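Local coordinates for protein membrane-bound protease PH1510 (PDB 3WWV) that cleaves proteins preferentially near hydrophobic or aromatic residues, degrading casein and a stomatin homologue in vitro, and is seen here as its C-terminal OB-fold domain, at residues E20-E24 / K35-K39; M10-T16 / I27-G31; K39-I44 / V62-R66. All coordinates share one frame; numbering follows the deposited sequence.

Interaction 1: E20-E24 / K35-K39; sequences ELNPE and KARSK
P23 and S38 supply the hydrogen bond of this contact: S38 N donates to P23 O over 3.0 Å, with an N-H...O angle of 163°. P23 O also meets the CA-H of R37, 3.3 Å from R37 CA. The reciprocal approach, E24 CA to A36 O at 3.4 Å, fits the antiparallel non-hydrogen-bonded pairing of E24 with R37; A36 is also joined to G25 by a backbone hydrogen bond. P23 follows a cis peptide bond, and its CB lies 3.7 Å from S38 OG; that hydroxyl finds its hydrogen-bond partner in the backbone O of N41. On the sheet face that E24 and R37 share, their side chains run alongside one another, E24 CG packing on R37 CD at 3.8 Å. A bend in the arginine chain (chi3 77°) leaves E24 OE2 near the guanidinium plane but 4.2 Å from R37 NH1, beyond a salt bridge. R37 NH2 is instead paired with D56. L21 turns its CD2 to S38 N (4.1 Å). Main-chain polar atoms thus join the start of strand 24-29 to the end of strand 32-38, neighbouring antiparallel strands of the OB-fold barrel, while E24 is likely to give the already paired R37 only weak electrostatic support.

Interaction 2: M10-T16 / I27-G31; sequences MIGLIGT and IKVRG
M10 reaches V29 and R30 through the end of its chain. Bends at chi2 (-52°) and chi3 (-67°) fold the thioether back, setting CE against V29 CG1 at 3.8 Å and SD only 3.1 Å from R30 NH2, M10 and R30 crossing at about a right angle. An alanine here removes the thioether, which would probably open a gap beside V29 CG1 and leave the R30 guanidinium, although still paired with E32, freer to turn. A type II turn from M10 to L13, closed by L13 N on M10 O, then brings L13 over the same valine: its CD1 touches V29 CG1 at 3.7 Å. At I14 the chain enters the first strand of the OB-fold barrel, forming a hairpin with strand 24-29. Here a water bridges the backbones, donating to I14 O and accepting from R30 N. G15 follows, its CA 3.7 Å from V29 CG2; a CB would point at V29 and clash with that methyl and with K28 O. T16 forms the antiparallel hydrogen-bonded pair with K28: T16 N donates to K28 O at 3.0 Å, and K28 N returns a straighter bond (171°) to T16 O at 2.8 Å.

Interaction 3: K39-I44 / V62-R66; sequences KFNGKI and VVRER
The backbones of K39 and V62 meet in one hydrogen bond, K39 N to V62 O at 2.8 Å, with an N-H...O angle of 156° and the donor nearly along the C=O axis; past it the chains diverge, I44 and R64 having their CA atoms 7.1 Å apart. F40 lies side by side with V63, its CE2 3.8 Å from V63 CG1, while K39 CG sits over the centre of one ring face. N41 crosses R64 at about a right angle. Its OD1 lies 3.5 Å from R64 CG and near the edge of the guanidinium, and it takes a weak hydrogen bond from a water that accepts from R64 N. I44 slides past R64 in the opposite direction: CG2, set opposite the backbone N across the CA-CB bond, lies 3.8 Å above one guanidinium face, and CD1 comes within 3.8 Å of R64 N. R64 NH2 is engaged in salt bridges to E45 and E48, so the arginine joins strand 59-64 to the connection that follows strand 32-38. I11 of the second subunit packs on F40, and R66 NH2 bonds to I11 O of that subunit. With R37 also bonded to V62 through the backbone, the K39 bond extends the parallel pairing of strands 32-38 and 59-64, the third and fifth strands of the chain, a pairing characteristic of the OB-fold barrel.

Interactions 1 and 3 are neighbours, with centres about 8 Å apart: interaction 1 joins the end of strand 32-38 to the start of strand 24-29, and interaction 3 joins the residues just after it to strand 59-64. L21 O and I44 N, 2.7 Å apart, probably link them by a hydrogen bond. Interaction 2 is across the chain's centre from both. Each is partly buried: I27 of interaction 2 meets A36, L21 and V62 in the apolar interior. At their polar ends the chemistry differs: a loose acid-base pair in 1, whereas buried M10 in 2 and I44 in 3 reach more exposed arginines. Interactions 2 and 3 touch the second subunit at several residues, interaction 1 only through the shared K39.

Interaction 1: E20-E24 / K35-K39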
ATOM      1  N   GLU A  20      -8.665  -1.775 -17.743  1.00 28.84           N
ATOM      2  CA  GLU A  20      -7.418  -2.537 -17.564  1.00 29.40           C
ATOM      3  C   GLU A  20      -6.179  -1.668 -17.375  1.00 28.70           C
ATOM      4  O   GLU A  20      -5.934  -0.736 -18.152  1.00 28.09           O
ATOM      5  CB  GLU A  20      -7.197  -3.521 -18.723  1.00 30.34           C
ATOM      6  CG  GLU A  20      -6.013  -4.458 -18.537  1.00 31.46           C
ATOM      7  CD  GLU A  20      -5.837  -5.427 -19.694  1.00 34.27           C
ATOM      8  OE1 GLU A  20      -5.434  -4.992 -20.802  1.00 33.88           O
ATOM      9  OE2 GLU A  20      -6.083  -6.638 -19.485  1.00 36.49           O
ATOM     10  N   LEU A  21      -5.411  -2.002 -16.338  1.00 27.29           N
ATOM     11  CA  LEU A  21      -4.124  -1.371 -16.054  1.00 27.21           C
ATOM     12  C   LEU A  21      -3.030  -2.074 -16.839  1.00 27.99           C
ATOM     13  O   LEU A  21      -2.647  -3.193 -16.506  1.00 28.19           O
ATOM     14  CB  LEU A  21      -3.820  -1.445 -14.554  1.00 25.65           C
ATOM     15  CG  LEU A  21      -4.407  -0.391 -13.624  1.00 24.24           C
ATOM     16  CD1 LEU A  21      -5.877  -0.097 -13.882  1.00 23.62           C
ATOM     17  CD2 LEU A  21      -4.196  -0.828 -12.195  1.00 22.84           C
ATOM     18  N   ASN A  22      -2.526  -1.420 -17.880  1.00 29.65           N
ATOM     19  CA  ASN A  22      -1.581  -2.072 -18.786  1.00 32.06           C
ATOM     20  C   ASN A  22      -0.342  -1.270 -19.217  1.00 30.69           C
ATOM     21  O   ASN A  22      -0.057  -1.222 -20.405  1.00 30.87           O
ATOM     22  CB  ASN A  22      -2.333  -2.555 -20.032  1.00 35.26           C
ATOM     23  CG  ASN A  22      -3.156  -1.449 -20.686  1.00 38.90           C
ATOM     24  OD1 ASN A  22      -4.312  -1.666 -21.060  1.00 42.57           O
ATOM     25  ND2 ASN A  22      -2.568  -0.259 -20.823  1.00 38.41           N
ATOM     26  N   PRO A  23       0.414  -0.660 -18.266  1.00 30.35           N
ATOM     27  CA  PRO A  23       0.281  -0.634 -16.803  1.00 28.58           C
ATOM     28  C   PRO A  23      -0.648   0.487 -16.315  1.00 28.38           C
ATOM     29  O   PRO A  23      -1.026   0.497 -15.142  1.00 27.76           O
ATOM     30  CB  PRO A  23       1.718  -0.381 -16.336  1.00 28.10           C
ATOM     31  CG  PRO A  23       2.317   0.446 -17.419  1.00 27.98           C
ATOM     32  CD  PRO A  23       1.600   0.110 -18.705  1.00 28.77           C
ATOM     33  N   GLU A  24      -1.017   1.398 -17.219  1.00 27.89           N
ATOM     34  CA  GLU A  24      -1.907   2.521 -16.912  1.00 28.45           C
ATOM     35  C   GLU A  24      -3.368   2.236 -17.276  1.00 26.63           C
ATOM     36  O   GLU A  24      -3.663   1.502 -18.217  1.00 24.74           O
ATOM     37  CB  GLU A  24      -1.414   3.802 -17.601  1.00 31.61           C
ATOM     38  CG  GLU A  24      -0.122   4.356 -17.007  1.00 35.92           C
ATOM     39  CD  GLU A  24       0.436   5.555 -17.759  1.00 40.14           C
ATOM     40  OE1 GLU A  24       0.536   5.506 -19.004  1.00 41.84           O
ATOM     41  OE2 GLU A  24       0.802   6.552 -17.095  1.00 43.31           O
ATOM     42  N   LYS A  35      -7.519   7.784 -12.371  1.00 25.09           N
ATOM     43  CA  LYS A  35      -6.422   7.281 -13.175  1.00 25.40           C
ATOM     44  C   LYS A  35      -5.546   6.465 -12.240  1.00 24.61           C
ATOM     45  O   LYS A  35      -5.359   6.835 -11.078  1.00 24.60           O
ATOM     46  CB  LYS A  35      -5.607   8.423 -13.770  1.00 28.00           C
ATOM     47  CG  LYS A  35      -6.252   9.136 -14.944  1.00 33.01           C
ATOM     48  CD  LYS A  35      -5.358  10.264 -15.446  1.00 38.15           C
ATOM     49  CE  LYS A  35      -5.701  10.639 -16.882  1.00 41.90           C
ATOM     50  NZ  LYS A  35      -4.481  10.956 -17.688  1.00 45.37           N
ATOM     51  N   ALA A  36      -5.020   5.351 -12.738  1.00 23.75           N
ATOM     52  CA  ALA A  36      -4.202   4.465 -11.920  1.00 23.93           C
ATOM     53  C   ALA A  36      -3.120   3.788 -12.746  1.00 24.62           C
ATOM     54  O   ALA A  36      -3.240   3.668 -13.971  1.00 24.35           O
ATOM     55  CB  ALA A  36      -5.065   3.429 -11.205  1.00 23.28           C
ATOM     56  N   ARG A  37      -2.069   3.355 -12.054  1.00 25.06           N
ATOM     57  CA  ARG A  37      -0.899   2.736 -12.672  1.00 27.04           C
ATOM     58  C   ARG A  37      -0.431   1.614 -11.746  1.00 25.47           C
ATOM     59  O   ARG A  37      -0.262   1.839 -10.555  1.00 25.42           O
ATOM     60  CB  ARG A  37       0.197   3.800 -12.848  1.00 29.01           C
ATOM     61  CG  ARG A  37       1.443   3.353 -13.590  1.00 32.33           C
ATOM     62  CD  ARG A  37       2.299   4.539 -14.032  1.00 35.42           C
ATOM     63  NE  ARG A  37       3.095   5.134 -12.949  1.00 37.56           N
ATOM     64  CZ  ARG A  37       3.080   6.426 -12.592  1.00 38.52           C
ATOM     65  NH1 ARG A  37       2.308   7.314 -13.214  1.00 36.94           N
ATOM     66  NH2 ARG A  37       3.855   6.837 -11.601  1.00 39.29           N
ATOM     67  N   SER A  38      -0.250   0.406 -12.270  1.00 24.64           N
ATOM     68  CA  SER A  38       0.252  -0.679 -11.436  1.00 25.32           C
ATOM     69  C   SER A  38       1.734  -0.473 -11.178  1.00 24.26           C
ATOM     70  O   SER A  38       2.472  -0.108 -12.090  1.00 23.35           O
ATOM     71  CB  SER A  38       0.007  -2.040 -12.070  1.00 26.66           C
ATOM     72  OG  SER A  38       0.673  -2.138 -13.307  1.00 30.74           O
ATOM     73  N   LYS A  39       2.160  -0.697  -9.936  1.00 24.21           N
ATOM     74  CA  LYS A  39       3.549  -0.434  -9.554  1.00 24.69           C
ATOM     75  C   LYS A  39       4.573  -1.349 -10.230  1.00 26.07           C
ATOM     76  O   LYS A  39       5.608  -0.870 -10.676  1.00 25.94           O
ATOM     77  CB  LYS A  39       3.737  -0.478  -8.044  1.00 24.49           C
ATOM     78  CG  LYS A  39       5.067   0.132  -7.615  1.00 23.95           C
ATOM     79  CD  LYS A  39       5.230   0.156  -6.113  1.00 23.08           C
ATOM     80  CE  LYS A  39       6.671   0.471  -5.763  1.00 24.03           C
ATOM     81  NZ  LYS A  39       6.979   1.919  -5.890  1.00 23.74           N
TER

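Interaction 2: M10-T16 / I27-G31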
ATOM      1  N   MET A  10      -5.848   8.624   0.233  1.00 25.46           N
ATOM      2  CA  MET A  10      -5.994   7.559  -0.769  1.00 24.72           C
ATOM      3  C   MET A  10      -5.186   6.297  -0.472  1.00 23.69           C
ATOM      4  O   MET A  10      -5.622   5.193  -0.802  1.00 23.73           O
ATOM      5  CB  MET A  10      -5.630   8.064  -2.176  1.00 24.72           C
ATOM      6  CG  MET A  10      -6.425   9.268  -2.665  1.00 25.00           C
ATOM      7  SD  MET A  10      -8.193   9.012  -2.525  1.00 25.84           S
ATOM      8  CE  MET A  10      -8.488   7.719  -3.734  1.00 24.89           C
ATOM      9  N   ILE A  11      -4.018   6.464   0.140  1.00 21.18           N
ATOM     10  CA  ILE A  11      -3.099   5.358   0.330  1.00 20.80           C
ATOM     11  C   ILE A  11      -3.664   4.325   1.317  1.00 21.32           C
ATOM     12  O   ILE A  11      -4.143   4.666   2.400  1.00 21.03           O
ATOM     13  CB  ILE A  11      -1.675   5.862   0.689  1.00 20.06           C
ATOM     14  CG1 ILE A  11      -1.070   6.568  -0.528  1.00 19.62           C
ATOM     15  CG2 ILE A  11      -0.771   4.709   1.105  1.00 19.65           C
ATOM     16  CD1 ILE A  11       0.267   7.233  -0.281  1.00 20.86           C
ATOM     17  N   GLY A  12      -3.642   3.060   0.912  1.00 21.72           N
ATOM     18  CA  GLY A  12      -4.183   1.987   1.740  1.00 21.35           C
ATOM     19  C   GLY A  12      -5.572   1.530   1.349  1.00 21.82           C
ATOM     20  O   GLY A  12      -5.987   0.443   1.735  1.00 21.90           O
ATOM     21  N   LEU A  13      -6.300   2.355   0.596  1.00 22.72           N
ATOM     22  CA  LEU A  13      -7.662   2.000   0.165  1.00 23.39           C
ATOM     23  C   LEU A  13      -7.673   0.883  -0.875  1.00 24.17           C
ATOM     24  O   LEU A  13      -6.691   0.682  -1.600  1.00 24.26           O
ATOM     25  CB  LEU A  13      -8.407   3.220  -0.402  1.00 23.13           C
ATOM     26  CG  LEU A  13      -8.783   4.345   0.570  1.00 23.99           C
ATOM     27  CD1 LEU A  13      -9.458   5.499  -0.154  1.00 22.62           C
ATOM     28  CD2 LEU A  13      -9.658   3.838   1.711  1.00 23.70           C
ATOM     29  N   ILE A  14      -8.799   0.174  -0.951  1.00 25.35           N
ATOM     30  CA  ILE A  14      -9.021  -0.836  -1.980  1.00 26.21           C
ATOM     31  C   ILE A  14      -9.900  -0.238  -3.084  1.00 25.81           C
ATOM     32  O   ILE A  14     -10.770   0.590  -2.818  1.00 26.48           O
ATOM     33  CB  ILE A  14      -9.615  -2.146  -1.389  1.00 27.68           C
ATOM     34  CG1 ILE A  14      -9.371  -3.337  -2.320  1.00 29.02           C
ATOM     35  CG2 ILE A  14     -11.100  -1.991  -1.069  1.00 28.72           C
ATOM     36  CD1 ILE A  14      -9.714  -4.691  -1.715  1.00 29.87           C
ATOM     37  N   GLY A  15      -9.631  -0.635  -4.319  1.00 24.46           N
ATOM     38  CA  GLY A  15     -10.450  -0.253  -5.457  1.00 23.64           C
ATOM     39  C   GLY A  15     -10.628  -1.403  -6.432  1.00 24.02           C
ATOM     40  O   GLY A  15     -10.138  -2.518  -6.210  1.00 23.55           O
ATOM     41  N   THR A  16     -11.337  -1.137  -7.521  1.00 23.96           N
ATOM     42  CA  THR A  16     -11.595  -2.157  -8.517  1.00 23.15           C
ATOM     43  C   THR A  16     -11.213  -1.570  -9.852  1.00 23.53           C
ATOM     44  O   THR A  16     -11.531  -0.411 -10.134  1.00 23.26           O
ATOM     45  CB  THR A  16     -13.079  -2.550  -8.515  1.00 23.87           C
ATOM     46  OG1 THR A  16     -13.485  -2.824  -7.170  1.00 24.45           O
ATOM     47  CG2 THR A  16     -13.329  -3.790  -9.367  1.00 24.16           C
ATOM     48  N   ILE A  27      -9.345   3.132 -12.287  1.00 25.75           N
ATOM     49  CA  ILE A  27      -9.931   2.371 -11.175  1.00 27.19           C
ATOM     50  C   ILE A  27     -11.053   3.132 -10.469  1.00 28.53           C
ATOM     51  O   ILE A  27     -11.132   4.363 -10.536  1.00 28.53           O
ATOM     52  CB  ILE A  27      -8.895   1.907 -10.113  1.00 26.09           C
ATOM     53  CG1 ILE A  27      -8.307   3.096  -9.338  1.00 26.70           C
ATOM     54  CG2 ILE A  27      -7.826   1.023 -10.734  1.00 25.26           C
ATOM     55  CD1 ILE A  27      -7.354   2.692  -8.223  1.00 25.66           C
ATOM     56  N   LYS A  28     -11.920   2.387  -9.794  1.00 28.81           N
ATOM     57  CA  LYS A  28     -12.940   2.989  -8.965  1.00 29.86           C
ATOM     58  C   LYS A  28     -12.551   2.811  -7.503  1.00 30.18           C
ATOM     59  O   LYS A  28     -12.350   1.690  -7.042  1.00 30.20           O
ATOM     60  CB  LYS A  28     -14.308   2.372  -9.255  1.00 31.79           C
ATOM     61  CG  LYS A  28     -15.469   3.318  -8.979  1.00 34.64           C
ATOM     62  CD  LYS A  28     -16.776   2.761  -9.532  1.00 37.53           C
ATOM     63  CE  LYS A  28     -17.918   3.760  -9.397  1.00 38.74           C
ATOM     64  NZ  LYS A  28     -17.736   4.942 -10.291  1.00 39.88           N
ATOM     65  N   VAL A  29     -12.395   3.920  -6.791  1.00 30.75           N
ATOM     66  CA  VAL A  29     -12.110   3.874  -5.364  1.00 34.12           C
ATOM     67  C   VAL A  29     -13.139   4.731  -4.656  1.00 37.78           C
ATOM     68  O   VAL A  29     -13.277   5.919  -4.965  1.00 37.82           O
ATOM     69  CB  VAL A  29     -10.687   4.356  -5.017  1.00 33.80           C
ATOM     70  CG1 VAL A  29     -10.511   4.458  -3.511  1.00 33.44           C
ATOM     71  CG2 VAL A  29      -9.652   3.403  -5.579  1.00 33.28           C
ATOM     72  N   ARG A  30     -13.825   4.117  -3.688  1.00 43.53           N
ATOM     73  CA  ARG A  30     -15.061   4.641  -3.103  1.00 47.41           C
ATOM     74  C   ARG A  30     -16.074   4.756  -4.252  1.00 47.32           C
ATOM     75  O   ARG A  30     -16.376   3.755  -4.910  1.00 50.29           O
ATOM     76  CB  ARG A  30     -14.826   5.969  -2.361  1.00 51.10           C
ATOM     77  CG  ARG A  30     -13.838   5.862  -1.203  1.00 55.87           C
ATOM     78  CD  ARG A  30     -13.331   7.227  -0.747  1.00 60.25           C
ATOM     79  NE  ARG A  30     -12.582   7.932  -1.793  1.00 64.04           N
ATOM     80  CZ  ARG A  30     -11.892   9.059  -1.614  1.00 64.93           C
ATOM     81  NH1 ARG A  30     -11.829   9.646  -0.424  1.00 65.48           N
ATOM     82  NH2 ARG A  30     -11.254   9.604  -2.636  1.00 65.18           N
ATOM     83  N   GLY A  31     -16.576   5.953  -4.524  1.00 43.22           N
ATOM     84  CA  GLY A  31     -17.464   6.122  -5.662  1.00 44.47           C
ATOM     85  C   GLY A  31     -16.766   6.738  -6.858  1.00 43.72           C
ATOM     86  O   GLY A  31     -17.328   6.774  -7.950  1.00 45.65           O
TER
HETATM   87  O   HOH W   1     -13.527   1.285  -2.935  1.00 39.19           O

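Interaction 3: K39-I44 / V62-R66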
ATOM      1  N   LYS A  39       2.160  -0.697  -9.936  1.00 24.21           N
ATOM      2  CA  LYS A  39       3.549  -0.434  -9.554  1.00 24.69           C
ATOM      3  C   LYS A  39       4.573  -1.349 -10.230  1.00 26.07           C
ATOM      4  O   LYS A  39       5.608  -0.870 -10.676  1.00 25.94           O
ATOM      5  CB  LYS A  39       3.737  -0.478  -8.044  1.00 24.49           C
ATOM      6  CG  LYS A  39       5.067   0.132  -7.615  1.00 23.95           C
ATOM      7  CD  LYS A  39       5.230   0.156  -6.113  1.00 23.08           C
ATOM      8  CE  LYS A  39       6.671   0.471  -5.763  1.00 24.03           C
ATOM      9  NZ  LYS A  39       6.979   1.919  -5.890  1.00 23.74           N
ATOM     10  N   PHE A  40       4.293  -2.649 -10.303  1.00 27.60           N
ATOM     11  CA  PHE A  40       5.266  -3.592 -10.871  1.00 30.78           C
ATOM     12  C   PHE A  40       4.711  -4.310 -12.077  1.00 35.34           C
ATOM     13  O   PHE A  40       5.383  -4.394 -13.112  1.00 33.39           O
ATOM     14  CB  PHE A  40       5.658  -4.682  -9.876  1.00 28.64           C
ATOM     15  CG  PHE A  40       5.985  -4.183  -8.518  1.00 27.14           C
ATOM     16  CD1 PHE A  40       7.246  -3.675  -8.239  1.00 26.41           C
ATOM     17  CD2 PHE A  40       5.042  -4.262  -7.500  1.00 26.24           C
ATOM     18  CE1 PHE A  40       7.555  -3.231  -6.969  1.00 26.10           C
ATOM     19  CE2 PHE A  40       5.346  -3.828  -6.229  1.00 25.63           C
ATOM     20  CZ  PHE A  40       6.599  -3.306  -5.966  1.00 25.76           C
ATOM     21  N   ASN A  41       3.503  -4.862 -11.897  1.00 40.39           N
ATOM     22  CA  ASN A  41       2.826  -5.700 -12.888  1.00 44.27           C
ATOM     23  C   ASN A  41       2.682  -5.016 -14.233  1.00 43.88           C
ATOM     24  O   ASN A  41       2.419  -3.821 -14.302  1.00 46.52           O
ATOM     25  CB  ASN A  41       1.439  -6.128 -12.388  1.00 48.12           C
ATOM     26  CG  ASN A  41       1.486  -7.287 -11.398  1.00 52.18           C
ATOM     27  OD1 ASN A  41       0.447  -7.709 -10.879  1.00 54.96           O
ATOM     28  ND2 ASN A  41       2.686  -7.811 -11.132  1.00 54.43           N
ATOM     29  N   GLY A  42       2.862  -5.782 -15.301  1.00 44.28           N
ATOM     30  CA  GLY A  42       2.665  -5.268 -16.648  1.00 41.95           C
ATOM     31  C   GLY A  42       1.194  -5.052 -16.975  1.00 41.45           C
ATOM     32  O   GLY A  42       0.877  -4.223 -17.839  1.00 41.53           O
ATOM     33  N   LYS A  43       0.306  -5.781 -16.279  1.00 37.35           N
ATOM     34  CA  LYS A  43      -1.129  -5.814 -16.607  1.00 34.33           C
ATOM     35  C   LYS A  43      -2.026  -6.310 -15.458  1.00 32.26           C
ATOM     36  O   LYS A  43      -1.889  -7.446 -14.999  1.00 31.86           O
ATOM     37  CB  LYS A  43      -1.369  -6.673 -17.858  1.00 33.92           C
ATOM     38  CG  LYS A  43      -2.830  -6.804 -18.274  1.00 34.82           C
ATOM     39  CD  LYS A  43      -3.026  -7.939 -19.267  1.00 37.58           C
ATOM     40  CE  LYS A  43      -2.598  -7.519 -20.661  1.00 40.46           C
ATOM     41  NZ  LYS A  43      -2.371  -8.692 -21.546  1.00 43.36           N
ATOM     42  N   ILE A  44      -2.945  -5.455 -15.013  1.00 28.86           N
ATOM     43  CA  ILE A  44      -3.986  -5.843 -14.058  1.00 27.65           C
ATOM     44  C   ILE A  44      -5.369  -5.678 -14.705  1.00 27.55           C
ATOM     45  O   ILE A  44      -5.716  -4.606 -15.182  1.00 26.45           O
ATOM     46  CB  ILE A  44      -3.884  -5.059 -12.727  1.00 26.22           C
ATOM     47  CG1 ILE A  44      -2.475  -5.197 -12.126  1.00 24.96           C
ATOM     48  CG2 ILE A  44      -4.944  -5.539 -11.740  1.00 25.31           C
ATOM     49  CD1 ILE A  44      -2.270  -4.421 -10.838  1.00 24.66           C
ATOM     50  N   VAL A  62      -0.858   1.417  -7.635  1.00 19.20           N
ATOM     51  CA  VAL A  62      -1.590   0.307  -7.045  1.00 17.62           C
ATOM     52  C   VAL A  62      -0.823  -0.980  -7.285  1.00 18.42           C
ATOM     53  O   VAL A  62      -0.040  -1.072  -8.242  1.00 18.92           O
ATOM     54  CB  VAL A  62      -3.014   0.174  -7.644  1.00 17.03           C
ATOM     55  CG1 VAL A  62      -3.824   1.453  -7.462  1.00 16.54           C
ATOM     56  CG2 VAL A  62      -2.970  -0.192  -9.117  1.00 16.46           C
ATOM     57  N   VAL A  63      -1.026  -1.949  -6.397  1.00 18.68           N
ATOM     58  CA  VAL A  63      -0.657  -3.350  -6.629  1.00 20.15           C
ATOM     59  C   VAL A  63      -1.962  -4.142  -6.598  1.00 21.42           C
ATOM     60  O   VAL A  63      -2.949  -3.665  -6.026  1.00 21.28           O
ATOM     61  CB  VAL A  63       0.336  -3.905  -5.561  1.00 19.64           C
ATOM     62  CG1 VAL A  63       1.672  -3.166  -5.625  1.00 19.31           C
ATOM     63  CG2 VAL A  63      -0.245  -3.834  -4.151  1.00 18.44           C
ATOM     64  N   ARG A  64      -2.001  -5.331  -7.199  1.00 23.31           N
ATOM     65  CA  ARG A  64      -3.196  -6.154  -7.011  1.00 25.23           C
ATOM     66  C   ARG A  64      -3.272  -6.633  -5.580  1.00 25.72           C
ATOM     67  O   ARG A  64      -2.252  -6.883  -4.940  1.00 25.48           O
ATOM     68  CB  ARG A  64      -3.342  -7.329  -7.991  1.00 26.71           C
ATOM     69  CG  ARG A  64      -2.073  -7.992  -8.484  1.00 28.20           C
ATOM     70  CD  ARG A  64      -2.383  -9.371  -9.068  1.00 28.93           C
ATOM     71  NE  ARG A  64      -3.619  -9.421  -9.837  1.00 28.35           N
ATOM     72  CZ  ARG A  64      -3.688  -9.331 -11.163  1.00 28.82           C
ATOM     73  NH1 ARG A  64      -2.597  -9.190 -11.894  1.00 28.34           N
ATOM     74  NH2 ARG A  64      -4.863  -9.379 -11.759  1.00 29.11           N
ATOM     75  N   GLU A  65      -4.495  -6.723  -5.080  1.00 26.18           N
ATOM     76  CA  GLU A  65      -4.732  -7.129  -3.712  1.00 27.00           C
ATOM     77  C   GLU A  65      -4.140  -8.535  -3.480  1.00 26.78           C
ATOM     78  O   GLU A  65      -4.274  -9.420  -4.327  1.00 24.25           O
ATOM     79  CB  GLU A  65      -6.239  -7.065  -3.433  1.00 27.10           C
ATOM     80  CG  GLU A  65      -6.686  -7.527  -2.052  1.00 29.36           C
ATOM     81  CD  GLU A  65      -6.220  -6.629  -0.918  1.00 30.41           C
ATOM     82  OE1 GLU A  65      -5.324  -5.781  -1.122  1.00 30.62           O
ATOM     83  OE2 GLU A  65      -6.754  -6.785   0.200  1.00 32.56           O
ATOM     84  N   ARG A  66      -3.461  -8.718  -2.353  1.00 28.52           N
ATOM     85  CA  ARG A  66      -2.895 -10.022  -1.994  1.00 31.81           C
ATOM     86  C   ARG A  66      -3.954 -11.060  -1.614  1.00 36.04           C
ATOM     87  O   ARG A  66      -4.972 -10.731  -0.993  1.00 35.93           O
ATOM     88  CB  ARG A  66      -1.882  -9.874  -0.864  1.00 32.34           C
ATOM     89  CG  ARG A  66      -0.698  -8.985  -1.209  1.00 32.11           C
ATOM     90  CD  ARG A  66       0.409  -9.764  -1.896  1.00 31.34           C
ATOM     91  NE  ARG A  66       1.563  -8.902  -2.106  1.00 30.86           N
ATOM     92  CZ  ARG A  66       2.833  -9.296  -2.070  1.00 31.26           C
ATOM     93  NH1 ARG A  66       3.153 -10.562  -1.825  1.00 30.65           N
ATOM     94  NH2 ARG A  66       3.789  -8.406  -2.286  1.00 30.72           N
TER
HETATM   95  O   HOH W   2       0.554  -5.942  -8.449  1.00 25.25           O